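Local coordinates for porin protein associated with imipenem resistance (Acinetobacter baumannii, PDB 4FUV), which forms an eight-stranded beta-barrel in the outer membrane, is associated with imipenem resistance and probably takes part in the uptake of ornithine and imipenem, at residues A[26-30]-A[70-74]; A[63-68]-A[109-115]; A[95-99]-A[164-168]; A[169-175]-A[211-216]. All blocks are in the same frame, centred on the assembly; numbering follows the deposited sequence. Where two conformers were deposited one is given.

Interaction 1: residues A[26-30]-A[70-74]; sequences GTTGY and MDNNN. With C8E ((hydroxyethyloxy)tri(ethyloxy)octane), chain D; C8E ((hydroxyethyloxy)tri(ethyloxy)octane), chain F.
Gly-26 to Gly-29 form a type I turn leading into strand 29-37, and this turn lies against extended strand 70-74, with Gly-29 CA 5.7 Å from Asn-72 CA. Backbone bonds within the turn come first: Gly-26 N to Gly-29 O is 2.9 Å and Gly-29 N to Gly-26 O 3.0 Å. Gly-29, at phi/psi 107/-173, must be glycine, because a beta-carbon would strike both the preceding carbonyl and Asn-72 CB.

One weak polar bond uses a turn carbonyl: Asn-74 (chi1 m) offers ND2 to Thr-28 O at 3.1 Å, with an angle of 123°, while its better partner is Asn-106 OD1 and its own OD1 accepts from Asp-105 N. Asn-72 (chi1 m) gives ND2 to Asn-106 OD1 and, weakly, to Met-70 SD at 3.6 Å. Amides suit this place because each can both donate and accept.

Packing contacts follow. Met-70, extended through chi1 and chi2 (t, t) and p at chi3, brings SD 3.3 Å from Thr-27 O and CE 4.2 Å from Gly-29 N; Asn-72 CB lies 3.1 Å from Thr-28 O.

Detergent marks the outside: Thr-27 CG2 is 3.6 Å from C8 of C8E chain D, and Tyr-30 CE2 3.7 Å from C19 of C8E chain F. Buried Thr-28 also meets strands 95-114 and 213-224, so the arrangement is that of a two-residue beta-hairpin turn tucked into the interior of an outer-membrane beta-barrel.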
# COMPACT_ATOMS: atom_id res chain seq x y z
N GLY A 26 -5.94 -9.12 22.90
CA GLY A 26 -5.53 -9.67 21.62
C GLY A 26 -6.69 -10.12 20.76
O GLY A 26 -7.85 -9.82 21.03
N THR A 27 -6.36 -10.88 19.72
CA THR A 27 -7.35 -11.26 18.71
C THR A 27 -8.37 -12.30 19.19
O THR A 27 -9.40 -12.51 18.54
CB THR A 27 -6.67 -11.73 17.41
OG1 THR A 27 -5.84 -12.87 17.67
CG2 THR A 27 -5.80 -10.61 16.81
N THR A 28 -8.08 -12.95 20.32
CA THR A 28 -9.06 -13.86 20.92
C THR A 28 -9.69 -13.26 22.17
O THR A 28 -10.21 -13.97 23.03
CB THR A 28 -8.46 -15.24 21.24
OG1 THR A 28 -7.30 -15.08 22.06
CG2 THR A 28 -8.10 -15.99 19.96
N GLY A 29 -9.65 -11.93 22.27
CA GLY A 29 -10.27 -11.23 23.37
C GLY A 29 -9.26 -10.68 24.35
O GLY A 29 -8.04 -10.73 24.14
N TYR A 30 -9.78 -10.15 25.45
CA TYR A 30 -8.97 -9.57 26.49
C TYR A 30 -9.17 -10.33 27.79
O TYR A 30 -10.16 -11.03 27.98
CB TYR A 30 -9.28 -8.08 26.67
CG TYR A 30 -10.73 -7.77 26.92
CD1 TYR A 30 -11.65 -7.75 25.87
CD2 TYR A 30 -11.19 -7.49 28.20
CE1 TYR A 30 -13.00 -7.47 26.10
CE2 TYR A 30 -12.53 -7.20 28.44
CZ TYR A 30 -13.43 -7.20 27.39
OH TYR A 30 -14.76 -6.92 27.63
N MET A 70 -17.40 -9.60 17.52
CA MET A 70 -16.60 -10.73 17.98
C MET A 70 -16.91 -11.02 19.43
O MET A 70 -16.93 -10.13 20.27
CB MET A 70 -15.11 -10.45 17.78
CG MET A 70 -14.20 -11.56 18.30
SD MET A 70 -12.44 -11.27 18.02
CE MET A 70 -12.03 -10.12 19.34
N ASP A 71 -17.15 -12.29 19.74
CA ASP A 71 -17.43 -12.71 21.10
C ASP A 71 -16.48 -13.85 21.45
O ASP A 71 -16.38 -14.83 20.72
CB ASP A 71 -18.90 -13.16 21.22
CG ASP A 71 -19.30 -13.49 22.64
OD1 ASP A 71 -18.59 -13.08 23.58
OD2 ASP A 71 -20.34 -14.15 22.82
N ASN A 72 -15.77 -13.71 22.57
CA ASN A 72 -14.76 -14.69 22.97
C ASN A 72 -15.02 -15.23 24.38
O ASN A 72 -15.57 -14.54 25.24
CB ASN A 72 -13.35 -14.10 22.88
CG ASN A 72 -13.14 -13.25 21.62
OD1 ASN A 72 -13.45 -12.06 21.60
ND2 ASN A 72 -12.60 -13.87 20.57
N ASN A 73 -14.62 -16.48 24.59
CA ASN A 73 -14.79 -17.14 25.88
C ASN A 73 -13.82 -18.30 25.95
O ASN A 73 -14.20 -19.46 25.79
CB ASN A 73 -16.24 -17.63 26.05
CG ASN A 73 -16.55 -18.05 27.48
OD1 ASN A 73 -16.09 -17.43 28.44
ND2 ASN A 73 -17.31 -19.12 27.62
N ASN A 74 -12.56 -17.97 26.17
CA ASN A 74 -11.48 -18.93 26.09
C ASN A 74 -10.74 -19.09 27.42
O ASN A 74 -10.48 -18.09 28.09
CB ASN A 74 -10.50 -18.47 25.02
CG ASN A 74 -11.19 -18.16 23.71
OD1 ASN A 74 -11.87 -19.02 23.14
ND2 ASN A 74 -11.04 -16.93 23.24
C1 C8E D . 1.69 -7.65 18.27
C2 C8E D . 1.50 -9.16 18.15
C3 C8E D . 0.61 -9.49 16.96
C5 C8E D . -2.02 -12.37 14.66
C6 C8E D . -2.83 -13.27 13.73
C7 C8E D . -4.01 -12.54 13.09
C8 C8E D . -5.30 -12.67 13.90
O9 C8E D . -6.40 -13.03 13.08
C10 C8E D . -7.48 -13.53 13.83
C11 C8E D . -8.76 -13.60 13.00
O12 C8E D . -8.94 -14.91 12.50
C13 C8E D . -10.28 -15.28 12.28
C14 C8E D . -10.27 -16.73 11.81
O15 C8E D . -8.97 -16.98 11.31
C16 C8E D . -8.93 -17.51 10.01
C17 C8E D . -7.57 -18.17 9.78
O18 C8E D . -6.94 -17.54 8.69
C4 C8E F . 3.71 -3.25 24.55
C5 C8E F . 2.48 -3.96 25.09
C6 C8E F . 1.89 -3.20 26.28
C7 C8E F . 0.36 -3.29 26.27
O9 C8E F . -3.61 -4.88 28.62
C10 C8E F . -4.69 -4.24 29.28
C11 C8E F . -5.99 -4.96 28.94
O12 C8E F . -6.44 -5.78 30.01
C13 C8E F . -7.84 -5.91 30.04
C14 C8E F . -8.31 -6.23 31.45
C16 C8E F . -10.86 -8.89 31.67
C17 C8E F . -11.25 -10.36 31.83
O18 C8E F . -12.65 -10.47 31.90
C19 C8E F . -13.29 -10.05 30.71
C20 C8E F . -14.76 -10.43 30.77
O21 C8E F . -15.53 -9.28 30.46

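Interaction 2: residues A[63-68]-A[109-115]; sequences GSTYDL and DLTRNVD
Tyr-66 (chi1 m) reaches along Arg-112 until its hydroxyl lies over one face of the guanidinium, OH 3.0 Å from Arg-112 CZ, with Leu-110 CD1 at the ring edge, 4.2 Å from Tyr-66 CD2. The two belong to neighbouring antiparallel strands of the beta-barrel, 64-68 and 109-114, whose axes approach to 4.5 Å at 161°.

Register is set by Thr-65 opposite Asn-113 and Asp-67 opposite Thr-111, the hydrogen-bonded pairs: Thr-65 N to Asn-113 O is 2.9 Å, Asn-113 N to Thr-65 O 2.7 Å, and both Asp-67 N to Thr-111 O and Thr-111 N to Asp-67 O 2.9 Å. Ser-64 with Val-114, Tyr-66 with Arg-112 and Leu-68 with Leu-110 are non-hydrogen-bonded pairs. Beyond them Asp-115 N reaches Gly-63 O at 2.8 Å; Gly-63, at phi 83°, has a backbone that would jam any beta-carbon against the preceding carbonyl.

Alternation sorts the residues. Thr-65, Asp-67, Thr-111 and Asn-113 share one polar face, where Asp-67 OD1 bonds Ser-56 and Thr-111 OG1 bonds Asn-137. The other face carries Ser-64, Tyr-66, Leu-68, Leu-110, Arg-112 and Val-114. Small Ser-64 (chi1 m) suits the end of the long, nearly extended Arg-112, whose NE donates to Ser-64 OG at 2.8 Å; a water accepts from that OG at 2.5 Å and from Arg-112 NH2 at 3.3 Å.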
# COMPACT_ATOMS: atom_id res chain seq x y z
N GLY A 63 -15.38 1.85 -1.65
CA GLY A 63 -16.82 1.72 -1.77
C GLY A 63 -17.44 0.68 -0.85
O GLY A 63 -18.66 0.48 -0.87
N SER A 64 -16.62 0.01 -0.05
CA SER A 64 -17.15 -0.94 0.93
C SER A 64 -16.96 -0.46 2.36
O SER A 64 -15.99 0.21 2.69
CB SER A 64 -16.53 -2.33 0.78
OG SER A 64 -17.06 -3.03 -0.33
N THR A 65 -17.91 -0.85 3.20
CA THR A 65 -17.85 -0.61 4.62
C THR A 65 -17.89 -1.97 5.31
O THR A 65 -18.58 -2.89 4.85
CB THR A 65 -19.03 0.28 5.06
OG1 THR A 65 -18.58 1.63 5.16
CG2 THR A 65 -19.61 -0.17 6.38
N TYR A 66 -17.12 -2.11 6.39
CA TYR A 66 -17.11 -3.36 7.15
C TYR A 66 -17.60 -3.15 8.57
O TYR A 66 -17.37 -2.10 9.17
CB TYR A 66 -15.71 -3.97 7.14
CG TYR A 66 -15.24 -4.36 5.75
CD1 TYR A 66 -14.66 -3.42 4.90
CD2 TYR A 66 -15.39 -5.66 5.28
CE1 TYR A 66 -14.24 -3.76 3.64
CE2 TYR A 66 -14.96 -6.01 4.02
CZ TYR A 66 -14.39 -5.06 3.19
OH TYR A 66 -13.97 -5.39 1.92
N ASP A 67 -18.32 -4.14 9.10
CA ASP A 67 -18.77 -4.14 10.48
C ASP A 67 -18.37 -5.48 11.10
O ASP A 67 -18.71 -6.54 10.57
CB ASP A 67 -20.29 -3.96 10.56
CG ASP A 67 -20.78 -2.68 9.91
OD1 ASP A 67 -20.04 -1.67 9.92
OD2 ASP A 67 -21.92 -2.68 9.37
N LEU A 68 -17.66 -5.43 12.22
CA LEU A 68 -17.16 -6.64 12.86
C LEU A 68 -17.69 -6.79 14.30
O LEU A 68 -17.50 -5.91 15.14
CB LEU A 68 -15.64 -6.63 12.88
CG LEU A 68 -14.82 -7.93 12.94
CD1 LEU A 68 -13.35 -7.59 13.01
CD2 LEU A 68 -15.19 -8.84 14.09
N ASP A 109 -18.73 -12.26 13.47
CA ASP A 109 -19.83 -11.87 12.59
C ASP A 109 -19.41 -10.64 11.79
O ASP A 109 -19.49 -9.51 12.28
CB ASP A 109 -21.09 -11.57 13.41
CG ASP A 109 -22.27 -11.14 12.54
OD1 ASP A 109 -22.39 -9.93 12.24
OD2 ASP A 109 -23.08 -12.01 12.16
N LEU A 110 -18.93 -10.88 10.57
CA LEU A 110 -18.42 -9.82 9.70
C LEU A 110 -19.42 -9.46 8.60
O LEU A 110 -19.93 -10.34 7.90
CB LEU A 110 -17.12 -10.26 9.06
CG LEU A 110 -16.55 -9.29 8.02
CD1 LEU A 110 -16.09 -8.00 8.68
CD2 LEU A 110 -15.42 -9.95 7.25
N THR A 111 -19.70 -8.18 8.43
CA THR A 111 -20.61 -7.71 7.39
C THR A 111 -19.95 -6.70 6.47
O THR A 111 -19.43 -5.68 6.92
CB THR A 111 -21.84 -7.07 8.01
OG1 THR A 111 -22.59 -8.06 8.71
CG2 THR A 111 -22.71 -6.44 6.94
N ARG A 112 -19.94 -6.99 5.17
CA ARG A 112 -19.43 -6.05 4.19
C ARG A 112 -20.59 -5.38 3.45
O ARG A 112 -21.41 -6.05 2.83
CB ARG A 112 -18.48 -6.73 3.21
CG ARG A 112 -18.14 -5.90 1.97
CD ARG A 112 -17.20 -6.66 1.06
NE ARG A 112 -16.48 -5.78 0.13
CZ ARG A 112 -15.45 -6.16 -0.61
NH1 ARG A 112 -15.00 -7.41 -0.55
NH2 ARG A 112 -14.85 -5.29 -1.42
N ASN A 113 -20.63 -4.05 3.51
CA ASN A 113 -21.63 -3.28 2.79
C ASN A 113 -21.01 -2.62 1.56
O ASN A 113 -20.14 -1.76 1.67
CB ASN A 113 -22.25 -2.22 3.70
CG ASN A 113 -22.67 -2.79 5.05
OD1 ASN A 113 -22.07 -2.48 6.09
ND2 ASN A 113 -23.69 -3.64 5.03
N VAL A 114 -21.46 -3.03 0.38
CA VAL A 114 -20.89 -2.52 -0.86
C VAL A 114 -21.79 -1.43 -1.45
O VAL A 114 -22.96 -1.68 -1.71
CB VAL A 114 -20.68 -3.66 -1.87
CG1 VAL A 114 -20.05 -3.15 -3.17
CG2 VAL A 114 -19.82 -4.76 -1.25
N ASP A 115 -21.24 -0.22 -1.63
CA ASP A 115 -21.99 0.87 -2.25
C ASP A 115 -22.47 0.48 -3.63
O ASP A 115 -21.81 -0.30 -4.33
CB ASP A 115 -21.15 2.13 -2.41
CG ASP A 115 -20.87 2.83 -1.11
OD1 ASP A 115 -21.61 2.60 -0.12
OD2 ASP A 115 -19.91 3.63 -1.08
O HOH W 1 -16.02 -2.44 -2.56

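Interaction 3: residues A[95-99]-A[164-168]; sequences LYVAA and VFGEV
Leu-95 opens the first strand on its lipid-facing side, where it touches a detergent molecule and Trp-84. With Tyr-96 the chain turns its next side chain inward. At chi1 p (67°) and chi2 -86° the ring extends toward strand 164-168, and its hydroxyl donates to the carboxylate of Glu-167, Tyr-96 OH to Glu-167 OE1 being 2.6 Å with the oxygen near the ring plane. Tyrosine suits the site because a long rigid ring can carry a donor across a gap too wide for backbone pairing: the two strand axes come no closer than 8.8 Å and run at 43° to each other. Strand 147-154 lies between them and pairs with both, so this is a contact between next-but-one strands on the inner wall of the beta-barrel. The same hydroxyl also packs on Phe-165 (chi1 p), Tyr-96 OH to CD2 of Phe-165 being 3.8 Å.

Val-97 faces the other way, onto Leu-150 and Phe-152. Ala-98 points inward again, its CA 8.8 Å from that of Glu-167, and its small methyl allows the carboxylate to come alongside, Ala-98 CB to Glu-167 OE2 being 4.1 Å. Glu-167 gets there by full extension, chi1 and chi2 both t. Its OE2 accepts from Tyr-149 OH, and its side chain also touches Arg-22 and Lys-218, which places an acidic group among basic ones in the polar interior.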
# COMPACT_ATOMS: atom_id res chain seq x y z
N LEU A 95 12.44 -14.05 25.75
CA LEU A 95 12.05 -14.88 24.59
C LEU A 95 11.54 -16.27 25.01
O LEU A 95 12.20 -16.99 25.77
CB LEU A 95 13.21 -15.00 23.61
CG LEU A 95 13.66 -13.73 22.90
CD1 LEU A 95 15.03 -13.95 22.23
CD2 LEU A 95 12.63 -13.31 21.86
N TYR A 96 10.36 -16.66 24.54
CA TYR A 96 9.84 -17.96 24.93
C TYR A 96 9.01 -18.65 23.85
O TYR A 96 8.44 -18.00 22.98
CB TYR A 96 9.03 -17.87 26.23
CG TYR A 96 7.72 -17.10 26.16
CD1 TYR A 96 7.69 -15.72 26.34
CD2 TYR A 96 6.49 -17.75 25.93
CE1 TYR A 96 6.50 -15.00 26.30
CE2 TYR A 96 5.29 -17.02 25.88
CZ TYR A 96 5.31 -15.65 26.06
OH TYR A 96 4.15 -14.91 26.00
N VAL A 97 8.94 -19.97 23.94
CA VAL A 97 7.99 -20.74 23.14
C VAL A 97 6.89 -21.23 24.07
O VAL A 97 7.17 -21.74 25.18
CB VAL A 97 8.65 -21.92 22.38
CG1 VAL A 97 9.48 -22.74 23.32
CG2 VAL A 97 7.60 -22.81 21.70
N ALA A 98 5.66 -21.03 23.65
CA ALA A 98 4.46 -21.44 24.38
C ALA A 98 3.86 -22.69 23.74
O ALA A 98 3.65 -22.77 22.53
CB ALA A 98 3.41 -20.31 24.36
N ALA A 99 3.56 -23.68 24.58
CA ALA A 99 2.89 -24.88 24.12
C ALA A 99 1.86 -25.25 25.17
O ALA A 99 2.16 -25.29 26.36
CB ALA A 99 3.88 -25.99 23.94
N VAL A 164 6.47 -5.86 29.73
CA VAL A 164 5.47 -5.91 28.68
C VAL A 164 5.74 -7.11 27.77
O VAL A 164 6.86 -7.64 27.75
CB VAL A 164 5.47 -4.62 27.88
CG1 VAL A 164 5.10 -3.44 28.80
CG2 VAL A 164 6.85 -4.40 27.26
N PHE A 165 4.72 -7.56 27.05
CA PHE A 165 4.94 -8.70 26.16
C PHE A 165 4.08 -8.66 24.91
O PHE A 165 3.11 -7.91 24.82
CB PHE A 165 4.72 -10.01 26.90
CG PHE A 165 3.28 -10.43 27.00
CD1 PHE A 165 2.46 -9.93 28.00
CD2 PHE A 165 2.76 -11.34 26.09
CE1 PHE A 165 1.13 -10.32 28.09
CE2 PHE A 165 1.44 -11.74 26.16
CZ PHE A 165 0.61 -11.23 27.16
N GLY A 166 4.48 -9.46 23.92
CA GLY A 166 3.63 -9.76 22.78
C GLY A 166 3.71 -11.25 22.58
O GLY A 166 4.72 -11.86 22.95
N GLU A 167 2.68 -11.85 22.01
CA GLU A 167 2.70 -13.28 21.74
C GLU A 167 1.93 -13.59 20.47
O GLU A 167 0.83 -13.05 20.24
CB GLU A 167 2.09 -14.07 22.91
CG GLU A 167 2.27 -15.59 22.80
CD GLU A 167 1.65 -16.36 23.97
OE1 GLU A 167 2.01 -16.08 25.14
OE2 GLU A 167 0.80 -17.25 23.73
N VAL A 168 2.50 -14.46 19.65
CA VAL A 168 1.81 -14.90 18.44
C VAL A 168 1.85 -16.42 18.38
O VAL A 168 2.88 -17.04 18.66
CB VAL A 168 2.41 -14.27 17.15
CG1 VAL A 168 2.43 -12.74 17.25
CG2 VAL A 168 3.80 -14.80 16.87

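Interaction 4: residues A[169-175]-A[211-216]; sequences GAYYTGN and YKWLPV. With C8E ((hydroxyethyloxy)tri(ethyloxy)octane), chain J; C8E ((hydroxyethyloxy)tri(ethyloxy)octane), chain D; C8E ((hydroxyethyloxy)tri(ethyloxy)octane), chain K.
Strands 169-172 and 213-216 run antiparallel at 155°, axes 4.4 Å apart, and alternate residues pair across the contact. Gly-169 N to Val-216 O is 3.0 Å and Val-216 N to Gly-169 O 2.8 Å; Tyr-171 N to Leu-214 O and Leu-214 N to Tyr-171 O are both 2.8 Å. Between them, the backbones of Ala-170 and Tyr-172 pair with Leu-150 and Pro-148 on the neighbouring strand. Ala-170 faces Pro-215 in a non-hydrogen-bonded pair, so the proline's lack of an N-H costs this pairing nothing.

Past Tyr-172 the chain bends. Lys-212 O accepts twice, from Thr-173 N at 3.0 Å and Gly-174 N at 2.9 Å; Gly-174 has phi 76°, easy for glycine. Thr-173 OG1 (chi1 p) donates to Gly-174 O at 2.8 Å, and Thr-173 O accepts from Asn-144 ND2. Lys-212 NZ donates to Asn-175 OD1 at 3.0 Å, while Asn-175 ND2 is taken by Ile-205 O and Asp-208 O.

On one face, Tyr-172 CB lies over the six-membered ring of Trp-213, a CH-pi contact 4.0 Å from its centroid, and C8E chain J covers the opposite ring face, O21 3.2 Å from Trp-213 CD2. On the other, Tyr-171 CE2 meets Val-216 CG2 at 3.3 Å. With main-chain groups paired, Trp-213 and Tyr-172 against detergent (C8E chains J and K), and Tyr-171, Leu-214 and Val-216 buried on the other face, the chemistry suits a barrel wall in a membrane.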
# COMPACT_ATOMS: atom_id res chain seq x y z
N GLY A 169 0.71 -17.02 18.06
CA GLY A 169 0.65 -18.45 17.88
C GLY A 169 -0.59 -18.90 17.13
O GLY A 169 -1.20 -18.12 16.38
N ALA A 170 -0.98 -20.15 17.34
CA ALA A 170 -2.19 -20.65 16.70
C ALA A 170 -2.72 -21.88 17.42
O ALA A 170 -1.95 -22.70 17.93
CB ALA A 170 -1.92 -20.97 15.21
N TYR A 171 -4.04 -21.98 17.48
CA TYR A 171 -4.70 -23.16 18.00
C TYR A 171 -5.04 -24.05 16.82
O TYR A 171 -5.47 -23.56 15.79
CB TYR A 171 -5.99 -22.77 18.74
CG TYR A 171 -5.77 -21.91 19.98
CD1 TYR A 171 -5.38 -22.49 21.19
CD2 TYR A 171 -5.95 -20.54 19.94
CE1 TYR A 171 -5.19 -21.70 22.33
CE2 TYR A 171 -5.75 -19.75 21.07
CZ TYR A 171 -5.38 -20.33 22.25
OH TYR A 171 -5.19 -19.53 23.36
N TYR A 172 -4.83 -25.35 16.96
CA TYR A 172 -5.33 -26.29 15.98
C TYR A 172 -6.77 -26.60 16.36
O TYR A 172 -7.03 -27.33 17.31
CB TYR A 172 -4.51 -27.57 15.97
CG TYR A 172 -5.13 -28.69 15.14
CD1 TYR A 172 -5.47 -28.49 13.81
CD2 TYR A 172 -5.35 -29.94 15.69
CE1 TYR A 172 -6.03 -29.53 13.05
CE2 TYR A 172 -5.90 -30.98 14.94
CZ TYR A 172 -6.24 -30.76 13.63
OH TYR A 172 -6.79 -31.79 12.90
N THR A 173 -7.70 -26.02 15.61
CA THR A 173 -9.12 -26.09 15.92
C THR A 173 -9.93 -26.93 14.94
O THR A 173 -11.07 -27.31 15.24
CB THR A 173 -9.72 -24.68 15.88
OG1 THR A 173 -9.43 -24.10 14.60
CG2 THR A 173 -9.08 -23.82 16.95
N GLY A 174 -9.36 -27.21 13.78
CA GLY A 174 -10.14 -27.73 12.67
C GLY A 174 -10.94 -26.57 12.10
O GLY A 174 -10.98 -25.49 12.70
N ASN A 175 -11.56 -26.77 10.93
CA ASN A 175 -12.36 -25.70 10.34
C ASN A 175 -13.50 -25.26 11.25
O ASN A 175 -14.15 -26.09 11.88
CB ASN A 175 -12.94 -26.14 9.00
CG ASN A 175 -11.88 -26.46 7.99
OD1 ASN A 175 -11.39 -27.57 7.92
ND2 ASN A 175 -11.51 -25.47 7.19
N TYR A 211 -7.74 -22.95 7.10
CA TYR A 211 -8.70 -22.55 8.12
C TYR A 211 -8.82 -23.55 9.28
O TYR A 211 -9.70 -23.43 10.12
CB TYR A 211 -10.06 -22.27 7.50
CG TYR A 211 -10.03 -21.04 6.64
CD1 TYR A 211 -10.15 -19.78 7.21
CD2 TYR A 211 -9.86 -21.13 5.27
CE1 TYR A 211 -10.11 -18.65 6.43
CE2 TYR A 211 -9.82 -19.99 4.48
CZ TYR A 211 -9.95 -18.75 5.07
OH TYR A 211 -9.91 -17.61 4.32
N LYS A 212 -7.91 -24.52 9.32
CA LYS A 212 -7.93 -25.49 10.41
C LYS A 212 -7.16 -25.00 11.64
O LYS A 212 -7.13 -25.68 12.66
CB LYS A 212 -7.38 -26.83 9.94
CG LYS A 212 -8.33 -27.47 8.92
CD LYS A 212 -7.70 -28.66 8.23
CE LYS A 212 -8.58 -29.13 7.08
NZ LYS A 212 -9.64 -29.98 7.63
N TRP A 213 -6.58 -23.81 11.53
CA TRP A 213 -5.84 -23.15 12.61
C TRP A 213 -6.48 -21.81 12.92
O TRP A 213 -6.86 -21.08 12.01
CB TRP A 213 -4.39 -22.93 12.19
CG TRP A 213 -3.71 -24.19 11.83
CD1 TRP A 213 -3.74 -24.83 10.61
CD2 TRP A 213 -2.91 -25.01 12.68
NE1 TRP A 213 -3.01 -25.99 10.67
CE2 TRP A 213 -2.48 -26.12 11.93
CE3 TRP A 213 -2.51 -24.91 14.02
CZ2 TRP A 213 -1.68 -27.12 12.46
CZ3 TRP A 213 -1.72 -25.90 14.55
CH2 TRP A 213 -1.31 -26.99 13.77
N LEU A 214 -6.59 -21.50 14.20
CA LEU A 214 -7.00 -20.17 14.63
C LEU A 214 -5.75 -19.42 15.08
O LEU A 214 -5.17 -19.74 16.13
CB LEU A 214 -8.00 -20.26 15.79
CG LEU A 214 -8.43 -18.94 16.44
CD1 LEU A 214 -9.15 -18.04 15.42
CD2 LEU A 214 -9.30 -19.16 17.70
N PRO A 215 -5.31 -18.42 14.29
CA PRO A 215 -4.12 -17.64 14.61
C PRO A 215 -4.41 -16.68 15.75
O PRO A 215 -5.55 -16.22 15.89
CB PRO A 215 -3.83 -16.86 13.31
CG PRO A 215 -4.75 -17.46 12.27
CD PRO A 215 -5.92 -18.00 13.02
N VAL A 216 -3.40 -16.37 16.56
CA VAL A 216 -3.59 -15.52 17.74
C VAL A 216 -2.48 -14.49 17.84
O VAL A 216 -1.31 -14.81 17.67
CB VAL A 216 -3.55 -16.35 19.04
CG1 VAL A 216 -3.91 -15.48 20.23
CG2 VAL A 216 -4.49 -17.52 18.94
C8 C8E J . 2.55 -21.59 15.21
O9 C8E J . 2.45 -20.17 15.15
C10 C8E J . 3.67 -19.58 14.75
C11 C8E J . 3.38 -18.26 14.03
O18 C8E J . -1.35 -21.04 10.86
C19 C8E J . -0.53 -22.06 10.32
C20 C8E J . 0.41 -22.48 11.44
O21 C8E J . -0.03 -23.73 11.91
C1 C8E D . 1.69 -7.65 18.27
C2 C8E D . 1.50 -9.16 18.15
C3 C8E D . 0.61 -9.49 16.96
C5 C8E D . -2.02 -12.37 14.66
C6 C8E D . -2.83 -13.27 13.73
C7 C8E D . -4.01 -12.54 13.09
C8 C8E D . -5.30 -12.67 13.90
O9 C8E D . -6.40 -13.03 13.08
C10 C8E D . -7.48 -13.53 13.83
C11 C8E D . -8.76 -13.60 13.00
O12 C8E D . -8.94 -14.91 12.50
C13 C8E D . -10.28 -15.28 12.28
C14 C8E D . -10.27 -16.73 11.81
O15 C8E D . -8.97 -16.98 11.31
C16 C8E D . -8.93 -17.51 10.01
C17 C8E D . -7.57 -18.17 9.78
O18 C8E D . -6.94 -17.54 8.69
C8 C8E K . -0.18 -28.58 17.83
O9 C8E K . -0.49 -29.50 16.78
C10 C8E K . -1.19 -30.64 17.26
C11 C8E K . -1.48 -31.59 16.10
O12 C8E K . -1.63 -32.91 16.61
C13 C8E K . -2.94 -33.15 17.11
O15 C8E K . -5.67 -33.09 18.75
C16 C8E K . -6.88 -32.48 19.16
C17 C8E K . -7.14 -31.32 18.21
O18 C8E K . -8.51 -30.96 18.24
C19 C8E K . -8.86 -30.23 17.08
C20 C8E K . -9.13 -31.20 15.92
O21 C8E K . -10.37 -30.93 15.31

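All four contacts belong to one curled antiparallel sheet, the barrel wall. Interaction 1 touches interaction 4: Thr-27 and Thr-28 pack on Leu-214, Pro-215 and Val-216, and both contacts meet C8E chain D, their centres 14 Å apart. Interaction 4 also adjoins interaction 3, since strand 162-172 serves both and Val-168 CB lies 3.8 Å from Val-216 O. Interaction 2 stands apart, about 33 Å between centres from interaction 3 on the opposite side of the chain's centre, yet strand 95-114 joins them. Interactions 1 and 2 share strand 64-81, and their segments alternate along the chain, whereas interaction 4 closes last. Long strands thus tie distant levels of the barrel together.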